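Mycobacterium tuberculosis paralogous family 11 (Mycobacterium smegmatis, PDB 4Y9I) probably reduces quinones with electrons from the reduced deazaflavin coenzyme F420. Local coordinates at residues 3-6 with 10-13; 99-102 with 106-109; 25-30 with 49-54; 34-39 with 61-66. One frame throughout, in Å; residues are numbered along the deposited sequence. Where two conformers were deposited one is given.

Contact 1 (3-6 with 10-13); sequences HVLD and VLFT
The imidazole of H3 carries one methyl, CD2 of L11, squarely over the centre of one face. That carbon stands 3.4 Å above the ring plane and 14° off the ring normal, a CH-pi contact in which the nearest ring atom, CG of H3, is 3.5 Å from CD2 of L11. The other methyl, CD1 of L11, lies further out, 4.0 Å from CD2 of H3. L11 reaches the imidazole because its CG lies anti to the backbone N (chi1 -176°), and the two side chains cross at about a right angle. L5 packs against the base of L11, with CD2 of L5 3.8 Å from CB of L11. The other methyl of this leucine lies against the backbone, CD1 of L5 being 3.7 Å from C of V10. L11 is thus touched at its base by one residue of the N-terminal segment and at its branch by another, two positions apart, as an extended chain permits. No hydrogen bond joins the two segments; the carbonyl O of H3 accepts a bond from NE2 of Q64. The contact folds the segment ahead of strand 9-15 back over the outside of the barrel. There Y24 of strand 22-32 meets the H3 ring, Q64 of strand 60-65 touches L5, and strand 9-15 runs between those two strands, hydrogen-bonded to both.

Contact 2 (99-102 with 106-109); sequences EYQT and RLIP
Q101 turns its amide onto the chain at 106-108 by leaving the helix with CG anti to the backbone N (chi1 -175°) and then bending at chi2 (63°), a hook that lays the terminal group beside the loop backbone. A glutamine side chain of helix 96-102 thereby bridges two backbone groups of the loop that leads into strand 110-113, the last strand of the antiparallel barrel. Both ends of the amide are used. OE1 of Q101 accepts the N-H of I108, with N of I108 2.9 Å away, in the carbonyl plane and on a lone pair, and the bond is nearly straight at 170°. NE2 of Q101 donates a hydrogen bond to the carbonyl O of R106 at 3.0 Å, and here the donor stands well above the R106 carbonyl plane, although that oxygen lies almost in the plane of the Q101 amide. Two bonds to backbone groups two residues apart fix the rotation of the amide about chi3, and NE2 has a further, weak bond to the carbonyl O of T104 within the connecting turn.

Apolar contact backs this bridge. I108 points at the helix, and W87 of helix 80-93 touches both Q101 and I108, so the loop meets that helix as well as 96-102. The carbonyl O of I108 is bound in turn by NH2 of R83 from helix 80-93. CG1 of I108 lies 3.6 Å from OE1 of Q101, and at the tip of that side chain CD1 of I108 rests 3.9 Å from CB of Y100.

Contact 3 (25-30 with 49-54); sequences VPLMRV and PSWYFN
The backbones of strand 25-28 and segment 49-54 stay well apart, V25 and W51 being nearest with CA atoms 7.7 Å from each other, and it is the indole of W51 that spans the gap. V25 meets it over a face. Its CG1 stands 3.3 Å above the indole plane, displaced toward the rim, and forms a CH-pi contact with the five-membered ring, 3.6 Å from the centroid and 22° off the normal. The closest pair is CG1 of V25 and CD1 of W51, 3.4 Å apart. The methyl is placed there by a chi1 of -176°, which puts CG1 opposite the backbone N, while CG2 lies beside CB of W51. The opposite face of the indole is covered by CG of P49 of the same segment, so that the ring is clamped between a strand residue and a residue of its own segment. A chi1 of 59°, with CG of W51 between the backbone N and the carbonyl carbon, swings the indole into that place.

L27, two residues further along the strand, faces the same way as V25 and comes to the six-membered end of the indole, where its CD1 is 3.7 Å from CZ2 of W51.

Around this group the indole also touches M38 of strand 35-39 and A40 just after it, while L27 packs on F12 and M38. W51 thus joins helix 51-57 to strand 22-32 of the antiparallel barrel, consistent with the split-barrel fold of the FMN-binding clan, whose F420-dependent members include this family.

Contact 4 (34-39 with 61-66); sequences GKYAMV and VSVQDG
Y36 reaches across from strand 35-39 to V63 and D65 of strand 60-65, and these three carry most of the buried surface. The tyrosine ring offers a face to one partner and its hydroxyl to the other. CG1 of V63 sits over the centre of the ring, 3.9 Å above its plane, a CH-pi contact with little offset. At the far end OH of Y36 donates a hydrogen bond to OD2 of D65, only 2.6 Å away. OD2 lies in the plane of the ring, at its edge, and accepts through its anti lone pair, the one turned away from OD1. The carboxylate stands almost perpendicular to the ring, their planes 89° apart. D65 is brought to this place by a chi1 of -177°, which sends its CG out opposite the backbone N.

Charge gathers at this end. The same OD2 forms a salt bridge with NE of R29 from strand 22-32, which would be expected to help keep D65 ionised although it is buried. OH of Y36 also has a hydrogen bond with NZ of K68. A looser apolar touch comes two residues after Y36 and two before V63, where SD of M38 comes within 4.3 Å of CG1 of V61.

The two strand segments pass at 106° with axes 9.5 Å apart, and they are not neighbours in the sheet. Their inward side chains, with F12 and V113 packed beside them, meet across the interior, as in the core of a closed antiparallel beta-barrel.

In the fold
From the N terminus, contact 1 closes the short loop that brings 3-6 back onto strand 9-15. Contacts 3 and 4 come next and cross, since their segments alternate along the chain: 25-30, 34-39, 49-54, 61-66. The first ties strand 22-32 to helix 51-57, the second strand 35-39 to strand 60-65. Strand 9-15 is hydrogen-bonded to both 22-32 and 60-65, so contact 1 borders each, and backbone pairing of V30 with A37 links contacts 3 and 4. Contact 2 closes last, in series, on the opposite side of the chain's centre from contacts 1 and 4. Even there P109 packs on Y52 and I108 on V39, joining the last loop to helix 51-57 and strand 35-39.

Contact 1 (3-6 with 10-13)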
# COMPACT_ATOMS: atom_id res chain seq x y z
N HIS A 3 -10.55 12.80 -6.35
CA HIS A 3 -10.28 11.52 -6.90
C HIS A 3 -11.54 10.76 -6.93
O HIS A 3 -12.31 10.83 -6.05
CB HIS A 3 -9.28 10.76 -6.01
CG HIS A 3 -7.90 11.27 -6.13
ND1 HIS A 3 -7.49 12.37 -5.45
CD2 HIS A 3 -6.85 10.88 -6.88
CE1 HIS A 3 -6.25 12.64 -5.77
NE2 HIS A 3 -5.84 11.75 -6.63
N VAL A 4 -11.70 10.02 -8.01
CA VAL A 4 -12.74 9.09 -8.23
C VAL A 4 -12.22 7.65 -8.19
O VAL A 4 -11.51 7.23 -9.03
CB VAL A 4 -13.48 9.37 -9.53
CG1 VAL A 4 -14.70 8.54 -9.62
CG2 VAL A 4 -13.84 10.82 -9.65
N LEU A 5 -12.60 6.95 -7.12
CA LEU A 5 -12.10 5.60 -6.85
C LEU A 5 -13.23 4.58 -6.88
O LEU A 5 -14.28 4.78 -6.31
CB LEU A 5 -11.38 5.55 -5.47
CG LEU A 5 -9.90 5.91 -5.36
CD1 LEU A 5 -9.03 5.02 -6.22
CD2 LEU A 5 -9.67 7.34 -5.82
N ASP A 6 -12.98 3.45 -7.55
CA ASP A 6 -13.82 2.30 -7.54
C ASP A 6 -12.90 1.09 -7.41
O ASP A 6 -11.75 1.13 -7.84
CB ASP A 6 -14.64 2.16 -8.79
CG ASP A 6 -15.79 3.18 -8.86
OD1 ASP A 6 -16.71 3.07 -8.00
OD2 ASP A 6 -15.76 4.13 -9.69
N VAL A 10 -7.71 1.43 -4.61
CA VAL A 10 -7.90 2.43 -3.60
C VAL A 10 -6.77 3.49 -3.65
O VAL A 10 -5.75 3.28 -4.33
CB VAL A 10 -7.95 1.84 -2.21
CG1 VAL A 10 -9.16 0.92 -2.07
CG2 VAL A 10 -6.66 1.19 -1.85
N LEU A 11 -7.02 4.62 -3.00
CA LEU A 11 -6.03 5.71 -2.98
C LEU A 11 -5.44 5.95 -1.60
O LEU A 11 -6.19 6.10 -0.62
CB LEU A 11 -6.71 7.03 -3.38
CG LEU A 11 -5.75 8.22 -3.50
CD1 LEU A 11 -4.94 8.14 -4.76
CD2 LEU A 11 -6.56 9.48 -3.49
N PHE A 12 -4.12 5.96 -1.56
CA PHE A 12 -3.39 6.28 -0.32
C PHE A 12 -2.77 7.61 -0.47
O PHE A 12 -2.04 7.85 -1.45
CB PHE A 12 -2.33 5.25 -0.08
CG PHE A 12 -2.90 3.85 0.18
CD1 PHE A 12 -3.34 3.54 1.46
CD2 PHE A 12 -3.04 2.93 -0.83
CE1 PHE A 12 -3.89 2.28 1.75
CE2 PHE A 12 -3.60 1.68 -0.54
CZ PHE A 12 -4.07 1.36 0.74
N THR A 13 -3.02 8.52 0.46
CA THR A 13 -2.44 9.86 0.43
C THR A 13 -1.35 9.96 1.47
O THR A 13 -1.63 9.67 2.60
CB THR A 13 -3.47 10.97 0.64
OG1 THR A 13 -4.51 10.83 -0.35
CG2 THR A 13 -2.82 12.33 0.48

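Contact 2 (99-102 with 106-109)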
# COMPACT_ATOMS: atom_id res chain seq x y z
N GLU A 99 4.01 -13.22 -9.19
CA GLU A 99 4.99 -13.12 -10.22
C GLU A 99 6.06 -12.06 -9.93
O GLU A 99 7.18 -12.31 -10.16
CB GLU A 99 4.35 -12.90 -11.57
CG GLU A 99 3.61 -14.10 -12.12
CD GLU A 99 4.46 -15.38 -12.21
OE1 GLU A 99 5.67 -15.32 -12.53
OE2 GLU A 99 3.89 -16.45 -11.96
N TYR A 100 5.66 -10.90 -9.47
CA TYR A 100 6.63 -9.90 -9.04
C TYR A 100 7.60 -10.47 -8.00
O TYR A 100 8.83 -10.23 -8.06
CB TYR A 100 5.96 -8.68 -8.45
CG TYR A 100 5.05 -7.87 -9.32
CD1 TYR A 100 4.91 -8.12 -10.71
CD2 TYR A 100 4.31 -6.87 -8.78
CE1 TYR A 100 4.02 -7.32 -11.48
CE2 TYR A 100 3.43 -6.11 -9.50
CZ TYR A 100 3.28 -6.33 -10.87
OH TYR A 100 2.39 -5.49 -11.57
N GLN A 101 7.05 -11.25 -7.05
CA GLN A 101 7.88 -11.78 -6.01
C GLN A 101 8.90 -12.78 -6.53
O GLN A 101 9.98 -12.88 -5.96
CB GLN A 101 7.01 -12.42 -4.91
CG GLN A 101 7.78 -12.92 -3.70
CD GLN A 101 8.50 -11.80 -2.92
OE1 GLN A 101 7.92 -11.17 -2.07
NE2 GLN A 101 9.73 -11.55 -3.27
N THR A 102 8.57 -13.55 -7.57
CA THR A 102 9.57 -14.54 -8.07
C THR A 102 10.82 -13.87 -8.64
O THR A 102 11.83 -14.54 -8.83
CB THR A 102 8.99 -15.42 -9.19
OG1 THR A 102 8.72 -14.58 -10.30
CG2 THR A 102 7.77 -16.12 -8.77
N ARG A 106 14.27 -11.00 -1.97
CA ARG A 106 13.81 -10.15 -0.86
C ARG A 106 12.29 -10.01 -0.87
O ARG A 106 11.69 -9.66 -1.90
CB ARG A 106 14.46 -8.81 -1.03
CG ARG A 106 14.03 -7.73 -0.12
CD ARG A 106 14.85 -6.48 -0.48
NE ARG A 106 16.30 -6.68 -0.20
CZ ARG A 106 16.87 -6.52 1.01
NH1 ARG A 106 16.14 -6.17 2.10
NH2 ARG A 106 18.16 -6.74 1.12
N LEU A 107 11.66 -10.27 0.27
CA LEU A 107 10.18 -10.14 0.36
C LEU A 107 9.81 -8.75 -0.04
O LEU A 107 10.38 -7.70 0.43
CB LEU A 107 9.66 -10.40 1.76
CG LEU A 107 9.74 -11.83 2.25
CD1 LEU A 107 9.22 -11.94 3.66
CD2 LEU A 107 9.06 -12.83 1.34
N ILE A 108 8.75 -8.68 -0.87
CA ILE A 108 8.18 -7.36 -1.20
C ILE A 108 7.56 -6.77 0.09
O ILE A 108 6.74 -7.41 0.73
CB ILE A 108 7.13 -7.49 -2.34
CG1 ILE A 108 7.82 -7.90 -3.63
CG2 ILE A 108 6.34 -6.21 -2.58
CD1 ILE A 108 6.89 -8.41 -4.71
N PRO A 109 7.93 -5.53 0.43
CA PRO A 109 7.33 -4.99 1.67
C PRO A 109 5.83 -4.85 1.51
O PRO A 109 5.36 -4.46 0.42
CB PRO A 109 7.99 -3.62 1.83
CG PRO A 109 9.28 -3.73 1.02
CD PRO A 109 8.95 -4.65 -0.14

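Contact 3 (25-30 with 49-54)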
# COMPACT_ATOMS: atom_id res chain seq x y z
N VAL A 25 -1.18 8.06 -4.13
CA VAL A 25 -0.61 6.77 -4.52
C VAL A 25 -1.80 5.78 -4.69
O VAL A 25 -2.29 5.20 -3.72
CB VAL A 25 0.36 6.26 -3.46
CG1 VAL A 25 1.01 4.99 -3.89
CG2 VAL A 25 1.39 7.31 -3.09
N PRO A 26 -2.28 5.60 -5.90
CA PRO A 26 -3.31 4.56 -6.16
C PRO A 26 -2.64 3.20 -6.15
O PRO A 26 -1.61 2.97 -6.83
CB PRO A 26 -3.89 4.89 -7.52
CG PRO A 26 -3.14 6.12 -7.97
CD PRO A 26 -1.91 6.29 -7.15
N LEU A 27 -3.27 2.26 -5.44
CA LEU A 27 -2.77 0.91 -5.37
C LEU A 27 -3.96 -0.10 -5.48
O LEU A 27 -5.08 0.24 -5.08
CB LEU A 27 -1.99 0.62 -4.09
CG LEU A 27 -0.77 1.49 -3.79
CD1 LEU A 27 -0.20 1.14 -2.45
CD2 LEU A 27 0.34 1.27 -4.80
N MET A 28 -3.63 -1.37 -5.82
CA MET A 28 -4.67 -2.38 -5.75
C MET A 28 -5.31 -2.43 -4.33
O MET A 28 -4.58 -2.40 -3.30
CB MET A 28 -4.13 -3.77 -6.10
CG MET A 28 -3.50 -3.81 -7.51
SD MET A 28 -4.74 -3.41 -8.81
CE MET A 28 -5.92 -4.80 -8.68
N ARG A 29 -6.61 -2.55 -4.32
CA ARG A 29 -7.38 -2.73 -3.07
C ARG A 29 -7.13 -4.13 -2.49
O ARG A 29 -7.44 -5.17 -3.12
CB ARG A 29 -8.86 -2.57 -3.33
CG ARG A 29 -9.74 -2.64 -2.10
CD ARG A 29 -11.17 -2.32 -2.46
NE ARG A 29 -12.06 -2.30 -1.31
CZ ARG A 29 -12.54 -3.39 -0.71
NH1 ARG A 29 -12.23 -4.59 -1.14
NH2 ARG A 29 -13.34 -3.28 0.33
N VAL A 30 -6.59 -4.12 -1.28
CA VAL A 30 -6.35 -5.33 -0.48
C VAL A 30 -6.89 -4.97 0.91
O VAL A 30 -6.30 -4.16 1.63
CB VAL A 30 -4.88 -5.68 -0.42
CG1 VAL A 30 -4.70 -6.93 0.40
CG2 VAL A 30 -4.32 -5.83 -1.84
N PRO A 49 9.25 1.20 -5.04
CA PRO A 49 8.51 2.34 -5.50
C PRO A 49 8.89 3.58 -4.69
O PRO A 49 9.36 3.47 -3.57
CB PRO A 49 7.05 1.90 -5.31
CG PRO A 49 7.13 1.01 -4.13
CD PRO A 49 8.43 0.29 -4.25
N SER A 50 8.67 4.74 -5.27
CA SER A 50 9.26 5.95 -4.67
C SER A 50 8.54 6.30 -3.34
O SER A 50 9.11 6.85 -2.40
CB SER A 50 9.22 7.07 -5.70
OG SER A 50 7.87 7.46 -5.89
N TRP A 51 7.32 5.86 -3.18
CA TRP A 51 6.60 6.09 -1.96
C TRP A 51 7.04 5.25 -0.76
O TRP A 51 6.62 5.54 0.35
CB TRP A 51 5.10 5.98 -2.22
CG TRP A 51 4.63 4.65 -2.75
CD1 TRP A 51 4.31 4.34 -4.05
CD2 TRP A 51 4.36 3.44 -1.98
NE1 TRP A 51 3.88 3.04 -4.14
CE2 TRP A 51 3.90 2.46 -2.90
CE3 TRP A 51 4.44 3.11 -0.62
CZ2 TRP A 51 3.54 1.15 -2.47
CZ3 TRP A 51 4.12 1.85 -0.23
CH2 TRP A 51 3.64 0.90 -1.14
N TYR A 52 7.80 4.19 -0.98
CA TYR A 52 8.17 3.29 0.10
C TYR A 52 8.91 4.08 1.21
O TYR A 52 8.55 3.97 2.38
CB TYR A 52 9.09 2.21 -0.44
CG TYR A 52 9.77 1.39 0.57
CD1 TYR A 52 9.10 0.39 1.23
CD2 TYR A 52 11.11 1.59 0.88
CE1 TYR A 52 9.75 -0.43 2.12
CE2 TYR A 52 11.76 0.79 1.78
CZ TYR A 52 11.07 -0.20 2.40
OH TYR A 52 11.67 -1.05 3.35
N PHE A 53 9.94 4.81 0.83
CA PHE A 53 10.67 5.58 1.84
C PHE A 53 9.82 6.70 2.47
O PHE A 53 9.96 6.95 3.67
CB PHE A 53 12.04 6.06 1.29
CG PHE A 53 13.08 4.92 1.21
CD1 PHE A 53 13.38 4.17 2.33
CD2 PHE A 53 13.70 4.64 0.02
CE1 PHE A 53 14.32 3.15 2.28
CE2 PHE A 53 14.66 3.64 -0.05
CZ PHE A 53 14.97 2.89 1.06
N ASN A 54 8.88 7.22 1.73
CA ASN A 54 8.02 8.24 2.26
C ASN A 54 7.08 7.75 3.40
O ASN A 54 6.92 8.44 4.37
CB ASN A 54 7.12 8.83 1.18
CG ASN A 54 7.83 9.54 0.07
OD1 ASN A 54 8.90 10.02 0.22
ND2 ASN A 54 7.14 9.65 -1.09

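Contact 4 (34-39 with 61-66)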
# COMPACT_ATOMS: atom_id res chain seq x y z
N GLY A 34 -11.76 -3.58 7.56
CA GLY A 34 -11.52 -2.16 7.64
C GLY A 34 -10.09 -1.69 7.61
O GLY A 34 -9.86 -0.47 7.75
N LYS A 35 -9.16 -2.64 7.50
CA LYS A 35 -7.74 -2.35 7.29
C LYS A 35 -7.35 -2.64 5.87
O LYS A 35 -7.96 -3.48 5.17
CB LYS A 35 -6.87 -3.13 8.30
CG LYS A 35 -7.23 -2.78 9.75
CD LYS A 35 -6.23 -3.35 10.78
CE LYS A 35 -6.52 -2.78 12.20
NZ LYS A 35 -5.42 -3.17 13.14
N TYR A 36 -6.33 -1.94 5.42
CA TYR A 36 -5.87 -1.98 4.03
C TYR A 36 -4.41 -2.32 3.96
O TYR A 36 -3.62 -1.94 4.89
CB TYR A 36 -6.11 -0.66 3.29
CG TYR A 36 -7.58 -0.32 3.08
CD1 TYR A 36 -8.34 0.22 4.13
CD2 TYR A 36 -8.25 -0.68 1.91
CE1 TYR A 36 -9.69 0.47 3.98
CE2 TYR A 36 -9.60 -0.40 1.75
CZ TYR A 36 -10.33 0.13 2.81
OH TYR A 36 -11.66 0.40 2.68
N ALA A 37 -3.98 -2.96 2.87
CA ALA A 37 -2.55 -3.14 2.63
C ALA A 37 -2.01 -2.31 1.45
O ALA A 37 -2.69 -2.17 0.42
CB ALA A 37 -2.19 -4.60 2.41
N MET A 38 -0.80 -1.78 1.61
CA MET A 38 -0.05 -1.12 0.52
C MET A 38 1.06 -2.11 0.15
O MET A 38 2.03 -2.33 0.95
CB MET A 38 0.60 0.15 1.00
CG MET A 38 -0.40 1.21 1.51
SD MET A 38 0.36 2.71 2.13
CE MET A 38 0.74 3.47 0.58
N VAL A 39 0.99 -2.70 -1.00
CA VAL A 39 2.05 -3.64 -1.48
C VAL A 39 3.09 -2.80 -2.21
O VAL A 39 2.82 -2.17 -3.21
CB VAL A 39 1.47 -4.71 -2.37
CG1 VAL A 39 2.58 -5.60 -2.94
CG2 VAL A 39 0.39 -5.49 -1.63
N VAL A 61 -1.01 8.22 6.85
CA VAL A 61 -1.51 7.92 5.48
C VAL A 61 -3.00 7.85 5.51
O VAL A 61 -3.60 7.20 6.39
CB VAL A 61 -0.96 6.58 4.99
CG1 VAL A 61 -1.59 6.16 3.69
CG2 VAL A 61 0.58 6.67 4.88
N SER A 62 -3.65 8.57 4.60
CA SER A 62 -5.10 8.52 4.44
C SER A 62 -5.49 7.51 3.33
O SER A 62 -4.72 7.25 2.41
CB SER A 62 -5.69 9.87 4.08
OG SER A 62 -5.44 10.81 5.10
N VAL A 63 -6.66 6.94 3.51
CA VAL A 63 -7.20 6.00 2.53
C VAL A 63 -8.53 6.50 1.96
O VAL A 63 -9.38 7.00 2.70
CB VAL A 63 -7.46 4.62 3.17
CG1 VAL A 63 -7.71 3.56 2.09
CG2 VAL A 63 -6.33 4.17 4.06
N GLN A 64 -8.70 6.31 0.66
CA GLN A 64 -9.99 6.55 -0.01
C GLN A 64 -10.34 5.27 -0.77
O GLN A 64 -9.59 4.81 -1.63
CB GLN A 64 -10.01 7.81 -0.89
CG GLN A 64 -11.36 8.11 -1.55
CD GLN A 64 -11.34 9.34 -2.45
OE1 GLN A 64 -10.54 10.24 -2.28
NE2 GLN A 64 -12.23 9.34 -3.46
N ASP A 65 -11.50 4.73 -0.42
CA ASP A 65 -12.03 3.52 -1.02
C ASP A 65 -13.47 3.82 -1.41
O ASP A 65 -14.31 3.99 -0.55
CB ASP A 65 -11.96 2.37 -0.02
CG ASP A 65 -12.44 1.03 -0.60
OD1 ASP A 65 -12.74 0.92 -1.81
OD2 ASP A 65 -12.55 0.07 0.22
N GLY A 66 -13.74 3.90 -2.70
CA GLY A 66 -15.04 4.42 -3.12
C GLY A 66 -15.32 5.86 -2.63
O GLY A 66 -14.51 6.76 -2.82